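Serine proteinase inhibitor 1 (PDB 6BJ5) inhibits serine proteases as a secreted poxviral serpin, contributing to the virulence of myxoma virus. Local coordinates at the interface of chains A and B. Sequence-based numbering; all coordinates share one arbitrary frame. Chains: chain A, Serine proteinase inhibitor 1; chain B, Serine proteinase inhibitor 1.

The interface of chains A and B. Residues chain A 201, 214, 216, 246-248; chain B 10-12, 16.
B:Ile10 to B:Ala12 lie along A:Val246 to A:Met248, adding strand 8-11 of chain B, s1C in serpin terms, in parallel to strand 243-249, s2C. Both chains are pieces of one serpin, divided within the reactive loop, so this is a contact within the fold rather than an association of two molecules.

The main-chain pairing centres on A:Val247, which is gripped through both its polar atoms. Its N donates to the carbonyl O of B:Ile10 at 2.8 Å, and its own O accepts from B:Ala12 N, also at 2.8 Å. These two bonds fix the parallel register, pairing A:Val246 with B:Ile10 and A:Val247 with B:Val11.

Side chains on the inner flank pack onto chain A strands 198-204 and 210-217. With CG2 of B:Ile10 anti to the backbone N and CG1 beside it (chi1 -62°), both branches meet chain A. CG1 approaches A:Thr201 OG1 tip to tip at 3.5 Å, a contact of the hydroxyl oxygen with carbon. CG2 passes alongside A:Leu214 CD2 and touches A:Val216 CG2 at 4.1 Å. On the other side of this cluster, A:Met248 CB meets the methyl of B:Ala12.

The apolar layer continues to B:Phe16, at the start of strand 16-22. Its CG sits between the backbone N and the carbonyl carbon (chi1 64°), and B:Ala12 CB caps one face of the ring near the rim, 3.7 Å above the plane. On that same side, but beyond the rim, A:Leu214 CD1 rests against the CD1-CE1 bond, its methyl carbon 3.4 Å from B:Phe16 CD1.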
loop_
_atom_site.group_PDB
_atom_site.type_symbol
_atom_site.label_atom_id
_atom_site.label_comp_id
_atom_site.label_asym_id
_atom_site.label_seq_id
_atom_site.Cartn_x
_atom_site.Cartn_y
_atom_site.Cartn_z
ATOM N N THR A 201 -3.938 1.015 18.720
ATOM C CA THR A 201 -5.060 0.159 19.061
ATOM C C THR A 201 -5.287 -0.822 17.921
ATOM O O THR A 201 -5.308 -0.423 16.756
ATOM C CB THR A 201 -6.319 1.014 19.304
ATOM O OG1 THR A 201 -6.055 1.975 20.341
ATOM C CG2 THR A 201 -7.517 0.144 19.672
ATOM N N LEU A 214 -4.580 1.286 14.694
ATOM C CA LEU A 214 -4.988 2.676 14.651
ATOM C C LEU A 214 -4.064 3.436 15.601
ATOM O O LEU A 214 -3.930 3.072 16.776
ATOM C CB LEU A 214 -6.462 2.797 15.022
ATOM C CG LEU A 214 -7.081 4.180 15.267
ATOM C CD1 LEU A 214 -7.210 4.966 13.968
ATOM C CD2 LEU A 214 -8.426 4.050 15.935
ATOM N N VAL A 216 -3.146 7.129 17.067
ATOM C CA VAL A 216 -3.710 8.464 17.282
ATOM C C VAL A 216 -2.666 9.305 18.006
ATOM O O VAL A 216 -2.475 9.134 19.221
ATOM C CB VAL A 216 -5.023 8.419 18.078
ATOM C CG1 VAL A 216 -5.541 9.847 18.259
ATOM C CG2 VAL A 216 -6.078 7.509 17.424
ATOM N N VAL A 246 -13.996 3.107 21.136
ATOM C CA VAL A 246 -13.363 3.517 19.888
ATOM C C VAL A 246 -14.311 4.464 19.170
ATOM O O VAL A 246 -15.456 4.100 18.877
ATOM C CB VAL A 246 -13.021 2.299 19.020
ATOM C CG1 VAL A 246 -12.379 2.708 17.719
ATOM C CG2 VAL A 246 -12.141 1.360 19.799
ATOM N N VAL A 247 -13.858 5.689 18.937
ATOM C CA VAL A 247 -14.610 6.696 18.201
ATOM C C VAL A 247 -13.756 7.063 16.986
ATOM O O VAL A 247 -12.745 7.766 17.114
ATOM C CB VAL A 247 -14.916 7.917 19.070
ATOM C CG1 VAL A 247 -15.674 8.978 18.275
ATOM C CG2 VAL A 247 -15.661 7.504 20.340
ATOM N N MET A 248 -14.107 6.563 15.811
ATOM C CA MET A 248 -13.266 6.830 14.658
ATOM C C MET A 248 -14.133 7.056 13.445
ATOM O O MET A 248 -15.255 6.525 13.361
ATOM C CB MET A 248 -12.279 5.673 14.419
ATOM C CG MET A 248 -12.904 4.461 13.790
ATOM S SD MET A 248 -11.687 3.186 13.423
ATOM C CE MET A 248 -10.596 4.013 12.287
ATOM N N ILE B 10 -10.414 5.933 22.952
ATOM C CA ILE B 10 -9.631 6.211 21.751
ATOM C C ILE B 10 -10.510 7.035 20.814
ATOM O O ILE B 10 -11.534 6.550 20.313
ATOM C CB ILE B 10 -9.156 4.909 21.074
ATOM C CG1 ILE B 10 -8.236 4.122 21.996
ATOM C CG2 ILE B 10 -8.453 5.187 19.752
ATOM C CD1 ILE B 10 -8.909 2.942 22.617
ATOM N N VAL B 11 -10.126 8.283 20.569
ATOM C CA VAL B 11 -10.921 9.191 19.751
ATOM C C VAL B 11 -10.046 9.700 18.628
ATOM O O VAL B 11 -9.171 10.549 18.849
ATOM C CB VAL B 11 -11.489 10.370 20.546
ATOM C CG1 VAL B 11 -12.345 11.256 19.617
ATOM C CG2 VAL B 11 -12.288 9.881 21.755
ATOM N N ALA B 12 -10.337 9.242 17.414
ATOM C CA ALA B 12 -9.599 9.631 16.220
ATOM C C ALA B 12 -10.287 10.834 15.581
ATOM O O ALA B 12 -10.809 10.780 14.469
ATOM C CB ALA B 12 -9.516 8.456 15.251
ATOM N N PHE B 16 -4.567 11.062 12.071
ATOM C CA PHE B 16 -4.143 9.785 12.619
ATOM C C PHE B 16 -3.578 8.910 11.509
ATOM O O PHE B 16 -3.566 9.281 10.333
ATOM C CB PHE B 16 -5.292 9.096 13.352
ATOM C CG PHE B 16 -6.442 8.712 12.466
ATOM C CD1 PHE B 16 -6.469 7.479 11.838
ATOM C CD2 PHE B 16 -7.519 9.574 12.293
ATOM C CE1 PHE B 16 -7.546 7.110 11.051
ATOM C CE2 PHE B 16 -8.590 9.213 11.497
ATOM C CZ PHE B 16 -8.607 7.974 10.873
#